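Local coordinates for protein spermidine N(1)-acetyltransferase (Thermoplasma acidophilum, PDB 3NE7) that transfers an acetyl group from acetyl-coenzyme A to polyamines such as spermidine, releasing coenzyme A and protecting the cell against polyamine toxicity, at residues 29-34 and 128-133; 23-28 and 35-40; 17-22 and 93-98. One frame throughout, in Å; residues are numbered along the deposited sequence.

How the interactions relate
From the N terminus the chain first meets helix 13-27, which serves two of the contacts. Its middle part, 17-22, makes interaction 3 with the end of strand 86-94 and the turn behind it, closing a loop of 70 residues. Nested inside that loop is interaction 2, a short hairpin in which the last turn of the same helix packs on helix 34-44. Interaction 1 starts in the connection between those two helices and reaches 128-133, the end of strand 122-128 and the turn into helix 132-139; it crosses both others. Interactions 1 and 2 touch, as do 2 and 3; interactions 1 and 3 tie the helical hairpin to the ends of strands 122-128 and 86-94, beside the cofactor.

Interaction 1 (29-34 and 128-133); sequences AGIYSE and HRQNSV. With COA (coenzyme A), chain C.
The imidazole of His128 has the methyl CG2 of Ile31 over one face, a CH-pi contact in which CG2 stands 3.6 Å from the ring centroid and 22° off the normal, shifted toward the rim near CE1. That methyl also lies over the centre of the Tyr32 ring, 4.1 Å above its plane, so a single branch is shared by two flat groups. The rings themselves are steeply inclined, with planes at 81° and centroids of Tyr32 and His128 5.7 Å apart; here the phenol tip does the touching, Tyr32 OH coming obliquely to 3.4 Å from His128 CD2. At the imidazole edge lies CA of Gln130, in the ring plane, while Gln130 N donates to His128 ND1 over 3.3 Å from slightly outside that plane, a bond that favours one flip of the ring.

This contact sits beside the cofactor cleft of the GNAT fold: His128 ends strand 122-128, a type I turn runs from it to Asn131, and helix 132-139 follows. Because CG1 of Ile31 is anti to its carbonyl carbon (chi1 -54°), CG2 is left to cover the imidazole and the longer branch runs on to the turn, where CD1 lies 3.8 Å from Gln130 CB and also meets the peptide leading to Asn131. Asn131 uses both ends of its amide. OD1 caps the helix by accepting from Gly134 N, and ND2 gives a nearly straight 2.9 Å hydrogen bond to O5P in the pantetheine arm of coenzyme A.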
# COMPACT_ATOMS: atom_id res chain seq x y z
N ALA A 29 10.24 -4.44 -12.33
CA ALA A 29 11.11 -5.12 -13.28
C ALA A 29 11.35 -4.33 -14.57
O ALA A 29 12.51 -4.20 -15.03
CB ALA A 29 10.56 -6.53 -13.62
N GLY A 30 10.30 -3.78 -15.16
CA GLY A 30 10.50 -2.98 -16.38
C GLY A 30 11.15 -1.62 -16.17
O GLY A 30 11.53 -0.95 -17.12
N ILE A 31 11.30 -1.18 -14.93
CA ILE A 31 11.29 0.25 -14.63
C ILE A 31 12.53 0.72 -13.85
O ILE A 31 13.12 1.73 -14.21
CB ILE A 31 9.97 0.60 -13.88
CG1 ILE A 31 8.76 0.11 -14.69
CG2 ILE A 31 9.81 2.09 -13.61
CD1 ILE A 31 7.44 0.25 -13.96
N TYR A 32 12.90 0.02 -12.79
CA TYR A 32 14.08 0.35 -12.02
C TYR A 32 15.06 -0.79 -12.01
O TYR A 32 14.69 -1.92 -12.29
CB TYR A 32 13.68 0.61 -10.58
CG TYR A 32 12.78 1.79 -10.36
CD1 TYR A 32 13.01 3.00 -10.97
CD2 TYR A 32 11.72 1.70 -9.47
CE1 TYR A 32 12.19 4.09 -10.74
CE2 TYR A 32 10.90 2.78 -9.22
CZ TYR A 32 11.14 3.97 -9.86
OH TYR A 32 10.30 5.03 -9.62
N SER A 33 16.32 -0.51 -11.66
CA SER A 33 17.35 -1.55 -11.57
C SER A 33 17.26 -2.31 -10.24
O SER A 33 16.78 -1.78 -9.21
CB SER A 33 18.77 -0.97 -11.75
OG SER A 33 19.16 -0.16 -10.65
N GLU A 34 17.70 -3.56 -10.30
CA GLU A 34 17.80 -4.48 -9.15
C GLU A 34 18.38 -3.79 -7.90
O GLU A 34 17.83 -3.89 -6.80
CB GLU A 34 18.67 -5.70 -9.53
CG GLU A 34 18.33 -6.37 -10.92
CD GLU A 34 19.15 -5.83 -12.12
OE1 GLU A 34 20.34 -5.47 -11.95
OE2 GLU A 34 18.60 -5.81 -13.26
N HIS A 128 3.50 5.23 -10.58
CA HIS A 128 4.41 5.34 -11.71
C HIS A 128 3.65 5.07 -13.01
O HIS A 128 2.92 4.09 -13.12
CB HIS A 128 5.59 4.36 -11.56
CG HIS A 128 6.78 4.73 -12.38
ND1 HIS A 128 6.86 4.45 -13.73
CD2 HIS A 128 7.94 5.35 -12.05
CE1 HIS A 128 8.01 4.90 -14.20
NE2 HIS A 128 8.68 5.46 -13.21
N ARG A 129 3.85 5.93 -14.00
CA ARG A 129 3.11 5.84 -15.27
C ARG A 129 3.32 4.53 -16.06
O ARG A 129 2.41 4.11 -16.78
CB ARG A 129 3.38 7.08 -16.15
CG ARG A 129 4.73 7.12 -16.86
CD ARG A 129 4.87 8.39 -17.72
NE ARG A 129 4.84 9.52 -16.81
CZ ARG A 129 4.46 10.77 -17.07
NH1 ARG A 129 4.04 11.14 -18.26
NH2 ARG A 129 4.51 11.66 -16.07
N GLN A 130 4.50 3.90 -15.91
CA GLN A 130 4.78 2.61 -16.55
C GLN A 130 4.29 1.40 -15.74
O GLN A 130 4.39 0.29 -16.21
CB GLN A 130 6.28 2.48 -16.85
CG GLN A 130 6.72 3.31 -18.09
CD GLN A 130 8.16 3.77 -18.02
OE1 GLN A 130 8.45 4.97 -18.16
NE2 GLN A 130 9.07 2.84 -17.79
N ASN A 131 3.78 1.61 -14.53
CA ASN A 131 3.22 0.50 -13.78
C ASN A 131 1.77 0.22 -14.16
O ASN A 131 0.83 0.64 -13.49
CB ASN A 131 3.36 0.73 -12.28
CG ASN A 131 2.77 -0.38 -11.47
OD1 ASN A 131 2.38 -1.43 -12.00
ND2 ASN A 131 2.65 -0.16 -10.18
N SER A 132 1.60 -0.49 -15.27
CA SER A 132 0.26 -0.79 -15.76
C SER A 132 -0.58 -1.67 -14.81
O SER A 132 -1.81 -1.60 -14.82
CB SER A 132 0.37 -1.47 -17.11
OG SER A 132 0.83 -0.53 -18.03
N VAL A 133 0.09 -2.54 -14.06
CA VAL A 133 -0.60 -3.46 -13.14
C VAL A 133 -1.34 -2.61 -12.10
O VAL A 133 -2.56 -2.68 -11.99
CB VAL A 133 0.40 -4.47 -12.46
CG1 VAL A 133 -0.25 -5.23 -11.35
CG2 VAL A 133 1.03 -5.50 -13.55
N1A COA C . -0.95 -9.02 -13.92
C2A COA C . -1.55 -8.03 -14.61
N3A COA C . -2.55 -7.28 -14.09
C4A COA C . -2.98 -7.52 -12.82
C5A COA C . -2.33 -8.61 -12.05
C6A COA C . -1.33 -9.33 -12.65
N6A COA C . -0.73 -10.33 -11.97
N7A COA C . -2.91 -8.63 -10.85
C8A COA C . -3.86 -7.66 -10.83
N9A COA C . -3.91 -6.99 -11.99
C1B COA C . -4.80 -5.84 -12.26
C2B COA C . -5.59 -5.94 -13.56
O2B COA C . -5.88 -4.61 -14.04
C3B COA C . -6.79 -6.74 -13.08
O3B COA C . -7.95 -6.64 -13.84
P3B COA C . -8.29 -7.71 -15.00
O7A COA C . -9.05 -8.87 -14.34
O8A COA C . -6.99 -8.09 -15.63
O9A COA C . -9.16 -6.88 -15.86
C4B COA C . -7.02 -6.23 -11.67
O4B COA C . -5.77 -5.72 -11.22
C5B COA C . -7.52 -7.33 -10.75
O5B COA C . -7.91 -6.74 -9.50
P1A COA C . -7.61 -7.41 -8.11
O1A COA C . -7.63 -8.91 -8.23
O2A COA C . -8.54 -6.72 -7.19
O3A COA C . -6.10 -6.90 -7.87
P2A COA C . -5.04 -7.40 -6.77
O4A COA C . -3.90 -8.08 -7.53
O5A COA C . -5.75 -8.20 -5.67
O6A COA C . -4.43 -6.05 -6.17
CBP COA C . -2.46 -4.73 -6.77
CCP COA C . -3.90 -5.05 -7.09
CDP COA C . -1.98 -3.52 -7.61
CEP COA C . -2.37 -4.37 -5.32
CAP COA C . -1.61 -6.00 -6.93
OAP COA C . -1.80 -6.52 -8.25
C9P COA C . -0.15 -5.71 -6.64
O9P COA C . 0.28 -5.82 -5.50
N8P COA C . 0.62 -5.31 -7.65
C7P COA C . 2.05 -4.98 -7.58
C6P COA C . 2.34 -3.71 -6.77
C5P COA C . 1.62 -2.48 -7.31
O5P COA C . 1.57 -2.25 -8.52
N4P COA C . 1.07 -1.72 -6.37
C3P COA C . 0.25 -0.50 -6.40
C2P COA C . 1.06 0.63 -7.00
S1P COA C . 2.42 1.08 -5.91

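Interaction 2 (23-28 and 35-40). With COA (coenzyme A), chain C; SO4 (sulfate ion), chain F.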
# COMPACT_ATOMS: atom_id res chain seq x y z
N SER A 23 7.45 -7.90 -3.81
CA SER A 23 6.50 -7.20 -4.66
C SER A 23 7.20 -6.13 -5.48
O SER A 23 7.01 -6.00 -6.68
CB SER A 23 5.38 -6.62 -3.81
OG SER A 23 4.26 -6.23 -4.57
N TRP A 24 8.07 -5.36 -4.85
CA TRP A 24 8.83 -4.33 -5.57
C TRP A 24 9.64 -4.90 -6.74
O TRP A 24 9.64 -4.34 -7.84
CB TRP A 24 9.79 -3.62 -4.60
CG TRP A 24 9.27 -2.31 -4.11
CD1 TRP A 24 8.30 -2.11 -3.19
CD2 TRP A 24 9.70 -1.00 -4.54
NE1 TRP A 24 8.09 -0.75 -3.00
CE2 TRP A 24 8.94 -0.06 -3.83
CE3 TRP A 24 10.66 -0.55 -5.45
CZ2 TRP A 24 9.10 1.33 -3.99
CZ3 TRP A 24 10.84 0.82 -5.63
CH2 TRP A 24 10.06 1.75 -4.89
N LYS A 25 10.34 -6.01 -6.51
CA LYS A 25 11.20 -6.56 -7.56
C LYS A 25 10.38 -6.97 -8.76
O LYS A 25 10.80 -6.80 -9.88
CB LYS A 25 12.01 -7.77 -7.05
CG LYS A 25 13.17 -7.41 -6.12
CD LYS A 25 13.92 -8.66 -5.64
CE LYS A 25 15.39 -8.37 -5.32
NZ LYS A 25 16.08 -9.46 -4.52
N TRP A 26 9.20 -7.50 -8.52
CA TRP A 26 8.30 -7.90 -9.59
C TRP A 26 7.65 -6.70 -10.27
O TRP A 26 7.60 -6.61 -11.49
CB TRP A 26 7.21 -8.79 -8.97
CG TRP A 26 6.24 -9.34 -9.90
CD1 TRP A 26 6.46 -10.35 -10.79
CD2 TRP A 26 4.87 -8.98 -10.02
NE1 TRP A 26 5.29 -10.63 -11.48
CE2 TRP A 26 4.30 -9.82 -11.02
CE3 TRP A 26 4.06 -8.05 -9.38
CZ2 TRP A 26 2.96 -9.71 -11.41
CZ3 TRP A 26 2.71 -7.96 -9.75
CH2 TRP A 26 2.18 -8.79 -10.77
N THR A 27 7.12 -5.78 -9.46
CA THR A 27 6.36 -4.64 -9.97
C THR A 27 7.24 -3.72 -10.86
O THR A 27 6.79 -3.23 -11.90
CB THR A 27 5.83 -3.79 -8.77
OG1 THR A 27 4.98 -4.61 -7.95
CG2 THR A 27 5.08 -2.58 -9.21
N TYR A 28 8.47 -3.50 -10.45
CA TYR A 28 9.34 -2.53 -11.13
C TYR A 28 10.39 -3.15 -12.02
O TYR A 28 11.31 -2.46 -12.43
CB TYR A 28 9.98 -1.59 -10.10
CG TYR A 28 8.91 -0.84 -9.34
CD1 TYR A 28 8.14 0.14 -9.95
CD2 TYR A 28 8.64 -1.16 -8.04
CE1 TYR A 28 7.14 0.81 -9.24
CE2 TYR A 28 7.65 -0.52 -7.34
CZ TYR A 28 6.89 0.47 -7.93
OH TYR A 28 5.88 1.08 -7.17
N GLU A 35 19.48 -3.07 -8.12
CA GLU A 35 20.18 -2.35 -7.07
C GLU A 35 19.42 -1.12 -6.57
O GLU A 35 19.37 -0.89 -5.38
CB GLU A 35 21.58 -1.93 -7.54
CG GLU A 35 22.46 -3.09 -8.01
CD GLU A 35 22.54 -3.23 -9.54
OE1 GLU A 35 21.49 -3.45 -10.23
OE2 GLU A 35 23.67 -3.12 -10.06
N TYR A 36 18.85 -0.33 -7.48
CA TYR A 36 18.02 0.81 -7.07
C TYR A 36 16.94 0.33 -6.07
O TYR A 36 16.80 0.87 -4.96
CB TYR A 36 17.37 1.47 -8.29
CG TYR A 36 16.39 2.59 -7.97
CD1 TYR A 36 16.72 3.91 -8.22
CD2 TYR A 36 15.13 2.33 -7.42
CE1 TYR A 36 15.84 4.96 -7.94
CE2 TYR A 36 14.23 3.37 -7.14
CZ TYR A 36 14.60 4.68 -7.40
OH TYR A 36 13.71 5.70 -7.12
N ILE A 37 16.18 -0.69 -6.48
CA ILE A 37 15.13 -1.29 -5.65
C ILE A 37 15.66 -1.74 -4.27
O ILE A 37 15.07 -1.45 -3.23
CB ILE A 37 14.51 -2.53 -6.35
CG1 ILE A 37 13.69 -2.12 -7.58
CG2 ILE A 37 13.66 -3.33 -5.37
CD1 ILE A 37 13.30 -3.31 -8.53
N GLU A 38 16.78 -2.45 -4.28
CA GLU A 38 17.37 -2.97 -3.06
C GLU A 38 17.79 -1.80 -2.14
O GLU A 38 17.64 -1.87 -0.91
CB GLU A 38 18.56 -3.88 -3.42
CG GLU A 38 19.20 -4.63 -2.22
CD GLU A 38 19.87 -5.98 -2.62
OE1 GLU A 38 21.02 -6.26 -2.17
OE2 GLU A 38 19.22 -6.75 -3.38
N SER A 39 18.29 -0.73 -2.76
CA SER A 39 18.63 0.50 -2.04
C SER A 39 17.41 1.20 -1.50
O SER A 39 17.43 1.70 -0.39
CB SER A 39 19.35 1.50 -2.95
OG SER A 39 20.71 1.57 -2.61
N TRP A 40 16.37 1.28 -2.31
CA TRP A 40 15.15 1.92 -1.88
C TRP A 40 14.54 1.14 -0.68
O TRP A 40 14.21 1.74 0.35
CB TRP A 40 14.15 2.05 -3.03
CG TRP A 40 13.02 2.96 -2.69
CD1 TRP A 40 11.82 2.60 -2.16
CD2 TRP A 40 12.98 4.38 -2.86
NE1 TRP A 40 11.02 3.71 -1.99
CE2 TRP A 40 11.71 4.82 -2.41
CE3 TRP A 40 13.89 5.32 -3.36
CZ2 TRP A 40 11.33 6.16 -2.42
CZ3 TRP A 40 13.51 6.67 -3.38
CH2 TRP A 40 12.24 7.08 -2.91
N1A COA C . -0.95 -9.02 -13.92
C2A COA C . -1.55 -8.03 -14.61
N3A COA C . -2.55 -7.28 -14.09
C4A COA C . -2.98 -7.52 -12.82
C5A COA C . -2.33 -8.61 -12.05
C6A COA C . -1.33 -9.33 -12.65
N6A COA C . -0.73 -10.33 -11.97
N7A COA C . -2.91 -8.63 -10.85
C8A COA C . -3.86 -7.66 -10.83
N9A COA C . -3.91 -6.99 -11.99
C1B COA C . -4.80 -5.84 -12.26
C2B COA C . -5.59 -5.94 -13.56
O2B COA C . -5.88 -4.61 -14.04
C3B COA C . -6.79 -6.74 -13.08
O3B COA C . -7.95 -6.64 -13.84
P3B COA C . -8.29 -7.71 -15.00
O7A COA C . -9.05 -8.87 -14.34
O8A COA C . -6.99 -8.09 -15.63
O9A COA C . -9.16 -6.88 -15.86
C4B COA C . -7.02 -6.23 -11.67
O4B COA C . -5.77 -5.72 -11.22
C5B COA C . -7.52 -7.33 -10.75
O5B COA C . -7.91 -6.74 -9.50
P1A COA C . -7.61 -7.41 -8.11
O1A COA C . -7.63 -8.91 -8.23
O2A COA C . -8.54 -6.72 -7.19
O3A COA C . -6.10 -6.90 -7.87
P2A COA C . -5.04 -7.40 -6.77
O4A COA C . -3.90 -8.08 -7.53
O5A COA C . -5.75 -8.20 -5.67
O6A COA C . -4.43 -6.05 -6.17
CBP COA C . -2.46 -4.73 -6.77
CCP COA C . -3.90 -5.05 -7.09
CDP COA C . -1.98 -3.52 -7.61
CEP COA C . -2.37 -4.37 -5.32
CAP COA C . -1.61 -6.00 -6.93
OAP COA C . -1.80 -6.52 -8.25
C9P COA C . -0.15 -5.71 -6.64
O9P COA C . 0.28 -5.82 -5.50
N8P COA C . 0.62 -5.31 -7.65
C7P COA C . 2.05 -4.98 -7.58
C6P COA C . 2.34 -3.71 -6.77
C5P COA C . 1.62 -2.48 -7.31
O5P COA C . 1.57 -2.25 -8.52
N4P COA C . 1.07 -1.72 -6.37
C3P COA C . 0.25 -0.50 -6.40
C2P COA C . 1.06 0.63 -7.00
S1P COA C . 2.42 1.08 -5.91
S SO4 F . 7.66 4.43 -1.15
O1 SO4 F . 8.88 4.53 -0.38
O2 SO4 F . 7.90 5.20 -2.34
O3 SO4 F . 7.29 3.02 -1.43
O4 SO4 F . 6.54 4.97 -0.39
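Trp24 carries much of this helix-helix contact, and its atoms meet partners in sequence from the backbone outward. CB rests against CG2 of Ile37 at 4.0 Å. The chi1 of -99°, well away from a staggered value, swings the indole so that Ile37 CG1 comes to its edge, near the ring plane, 4.0 Å from Trp24 CE3. On the pyrrole side NE1 is hydrogen-bonded to Tyr45 OH. Farther out, Trp24 CH2 lies over one face of Trp40, 3.4 Å from Trp40 CD1, with CZ2 beside it nearer the rim. The two indoles are inclined by 23° yet slid apart: the six-membered ring of Trp24 and the five-membered ring of Trp40 have centroids 4.6 Å apart and barely overlap. One face of Trp24 has CE2 of Tyr28 over its centre, 3.4 Å above the plane. A sulfate ion, probably from the crystallisation liquor, places O3 at the Trp24 edge. Trp40 NE1 donates a 2.8 Å hydrogen bond to sulfate O1.

Ile37 fills the space nearer the backbones. Its CD1 packs on Trp24 O and Lys25 CA and lies 4.1 Å from Tyr28 CB. At the outer margin the opposite charges of Lys25 and Glu38 approach each other without forming a salt bridge.

The segments of the two helices run nearly antiparallel, at 150°, with axes 10.0 Å apart. Coenzyme A lies along another side of helix 13-27, beside Ser23, Trp26 and Thr27. This pair of helices joined by a short loop is the helical hairpin that follows the first strand of the GNAT fold, a region that in relatives commonly borders the acceptor-substrate site.

Interaction 3 (17-22 and 93-98). With COA (coenzyme A), chain C.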
# COMPACT_ATOMS: atom_id res chain seq x y z
N ILE A 17 8.78 -6.63 5.44
CA ILE A 17 9.91 -6.24 4.60
C ILE A 17 10.12 -7.23 3.47
O ILE A 17 10.35 -6.85 2.32
CB ILE A 17 11.20 -6.07 5.42
CG1 ILE A 17 11.07 -4.86 6.34
CG2 ILE A 17 12.44 -5.88 4.51
CD1 ILE A 17 12.23 -4.72 7.33
N GLU A 18 9.98 -8.50 3.79
CA GLU A 18 10.16 -9.51 2.77
C GLU A 18 9.09 -9.43 1.67
O GLU A 18 9.40 -9.56 0.48
CB GLU A 18 10.24 -10.89 3.41
CG GLU A 18 11.57 -11.10 4.22
CD GLU A 18 12.87 -10.77 3.41
OE1 GLU A 18 13.21 -11.55 2.48
OE2 GLU A 18 13.59 -9.77 3.73
N VAL A 19 7.86 -9.15 2.05
CA VAL A 19 6.78 -8.97 1.07
C VAL A 19 7.01 -7.71 0.23
O VAL A 19 6.86 -7.73 -1.00
CB VAL A 19 5.40 -8.90 1.77
CG1 VAL A 19 4.29 -8.46 0.81
CG2 VAL A 19 5.07 -10.25 2.45
N ALA A 20 7.40 -6.61 0.88
CA ALA A 20 7.67 -5.37 0.18
C ALA A 20 8.76 -5.60 -0.83
O ALA A 20 8.63 -5.22 -1.97
CB ALA A 20 8.10 -4.26 1.14
N ARG A 21 9.83 -6.24 -0.40
CA ARG A 21 10.94 -6.51 -1.29
C ARG A 21 10.48 -7.38 -2.49
O ARG A 21 10.76 -7.05 -3.65
CB ARG A 21 12.09 -7.16 -0.53
CG ARG A 21 13.08 -7.89 -1.43
CD ARG A 21 14.32 -8.43 -0.67
NE ARG A 21 15.34 -7.39 -0.53
CZ ARG A 21 15.59 -6.70 0.58
NH1 ARG A 21 16.55 -5.76 0.57
NH2 ARG A 21 14.91 -6.94 1.72
N GLU A 22 9.74 -8.47 -2.23
CA GLU A 22 9.37 -9.37 -3.33
C GLU A 22 8.40 -8.68 -4.31
O GLU A 22 8.56 -8.80 -5.51
CB GLU A 22 8.84 -10.71 -2.78
CG GLU A 22 8.21 -11.60 -3.83
CD GLU A 22 7.81 -13.00 -3.33
OE1 GLU A 22 7.82 -13.24 -2.09
OE2 GLU A 22 7.48 -13.85 -4.19
N TYR A 93 0.92 -3.39 -1.75
CA TYR A 93 1.76 -4.37 -2.39
C TYR A 93 1.31 -5.74 -1.92
O TYR A 93 1.07 -5.94 -0.70
CB TYR A 93 3.26 -4.13 -2.02
CG TYR A 93 3.84 -2.85 -2.61
CD1 TYR A 93 4.31 -2.79 -3.92
CD2 TYR A 93 3.87 -1.67 -1.87
CE1 TYR A 93 4.80 -1.60 -4.46
CE2 TYR A 93 4.38 -0.48 -2.41
CZ TYR A 93 4.83 -0.45 -3.70
OH TYR A 93 5.30 0.73 -4.24
N LEU A 94 1.23 -6.69 -2.86
CA LEU A 94 0.95 -8.08 -2.56
C LEU A 94 2.13 -8.90 -3.04
O LEU A 94 2.78 -8.48 -3.96
CB LEU A 94 -0.29 -8.56 -3.32
CG LEU A 94 -1.62 -7.81 -3.17
CD1 LEU A 94 -2.75 -8.57 -3.94
CD2 LEU A 94 -2.01 -7.64 -1.72
N LYS A 95 2.36 -10.08 -2.46
CA LYS A 95 3.27 -11.05 -3.05
C LYS A 95 2.72 -11.43 -4.43
O LYS A 95 1.57 -11.75 -4.53
CB LYS A 95 3.33 -12.33 -2.24
CG LYS A 95 4.15 -12.28 -0.99
CD LYS A 95 4.27 -13.67 -0.30
CE LYS A 95 4.77 -14.74 -1.25
NZ LYS A 95 5.78 -15.57 -0.60
N PRO A 96 3.57 -11.44 -5.46
CA PRO A 96 3.18 -11.58 -6.85
C PRO A 96 2.20 -12.76 -7.13
O PRO A 96 1.25 -12.58 -7.84
CB PRO A 96 4.53 -11.75 -7.56
CG PRO A 96 5.45 -10.96 -6.76
CD PRO A 96 5.01 -11.09 -5.34
N GLU A 97 2.40 -13.88 -6.45
CA GLU A 97 1.58 -15.09 -6.58
C GLU A 97 0.17 -14.93 -6.02
O GLU A 97 -0.72 -15.68 -6.38
CB GLU A 97 2.26 -16.27 -5.89
CG GLU A 97 3.70 -16.52 -6.36
CD GLU A 97 4.79 -15.54 -5.75
OE1 GLU A 97 4.54 -14.87 -4.69
OE2 GLU A 97 5.90 -15.44 -6.35
N TYR A 98 -0.03 -13.94 -5.15
CA TYR A 98 -1.32 -13.66 -4.56
C TYR A 98 -2.05 -12.53 -5.28
O TYR A 98 -3.12 -12.11 -4.83
CB TYR A 98 -1.15 -13.32 -3.05
CG TYR A 98 -0.88 -14.58 -2.24
CD1 TYR A 98 -1.93 -15.31 -1.70
CD2 TYR A 98 0.41 -15.06 -2.07
CE1 TYR A 98 -1.69 -16.50 -0.97
CE2 TYR A 98 0.66 -16.22 -1.32
CZ TYR A 98 -0.39 -16.93 -0.79
OH TYR A 98 -0.16 -18.07 -0.07
N1A COA C . -0.95 -9.02 -13.92
C2A COA C . -1.55 -8.03 -14.61
N3A COA C . -2.55 -7.28 -14.09
C4A COA C . -2.98 -7.52 -12.82
C5A COA C . -2.33 -8.61 -12.05
C6A COA C . -1.33 -9.33 -12.65
N6A COA C . -0.73 -10.33 -11.97
N7A COA C . -2.91 -8.63 -10.85
C8A COA C . -3.86 -7.66 -10.83
N9A COA C . -3.91 -6.99 -11.99
C1B COA C . -4.80 -5.84 -12.26
C2B COA C . -5.59 -5.94 -13.56
O2B COA C . -5.88 -4.61 -14.04
C3B COA C . -6.79 -6.74 -13.08
O3B COA C . -7.95 -6.64 -13.84
P3B COA C . -8.29 -7.71 -15.00
O7A COA C . -9.05 -8.87 -14.34
O8A COA C . -6.99 -8.09 -15.63
O9A COA C . -9.16 -6.88 -15.86
C4B COA C . -7.02 -6.23 -11.67
O4B COA C . -5.77 -5.72 -11.22
C5B COA C . -7.52 -7.33 -10.75
O5B COA C . -7.91 -6.74 -9.50
P1A COA C . -7.61 -7.41 -8.11
O1A COA C . -7.63 -8.91 -8.23
O2A COA C . -8.54 -6.72 -7.19
O3A COA C . -6.10 -6.90 -7.87
P2A COA C . -5.04 -7.40 -6.77
O4A COA C . -3.90 -8.08 -7.53
O5A COA C . -5.75 -8.20 -5.67
O6A COA C . -4.43 -6.05 -6.17
CBP COA C . -2.46 -4.73 -6.77
CCP COA C . -3.90 -5.05 -7.09
CDP COA C . -1.98 -3.52 -7.61
CEP COA C . -2.37 -4.37 -5.32
CAP COA C . -1.61 -6.00 -6.93
OAP COA C . -1.80 -6.52 -8.25
C9P COA C . -0.15 -5.71 -6.64
O9P COA C . 0.28 -5.82 -5.50
N8P COA C . 0.62 -5.31 -7.65
C7P COA C . 2.05 -4.98 -7.58
C6P COA C . 2.34 -3.71 -6.77
C5P COA C . 1.62 -2.48 -7.31
O5P COA C . 1.57 -2.25 -8.52
N4P COA C . 1.07 -1.72 -6.37
C3P COA C . 0.25 -0.50 -6.40
C2P COA C . 1.06 0.63 -7.00
S1P COA C . 2.42 1.08 -5.91
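In the GNAT fold the pantetheine arm of the cofactor runs beside the end of a central strand, and here strand 86-94 plays that part while helix 13-27 packs against its exit. Leu94 N donates a 2.9 Å hydrogen bond to O9P of coenzyme A. Val19 leans on the chain just beyond, its side chain and that of Lys95 crossing at about a right angle, with Val19 CG2 4.1 Å from Lys95 CG.

Glu22 reaches across at the surface. The extended chain, its CG opposite the backbone N (chi1 170°), brings Glu22 CG to 3.6 Å from Pro96 CD. Its OE1 forms a salt bridge with Lys95 NZ, weak as a hydrogen bond at 3.4 Å. The other oxygen, OE2, comes within 3.1 Å of Glu97 OE2, the carboxylate planes 58° apart; such crowding of like charges might favour protonation of one of them. With an alanine here in place of Glu22, the carboxylate and CG are gone, which is likely to leave the Lys95 ammonium without this mate and Pro96 CD less covered. Deeper in, Tyr93 OH is hydrogen-bonded to Tyr28 OH and lies 3.3 Å from the cofactor sulfur S1P.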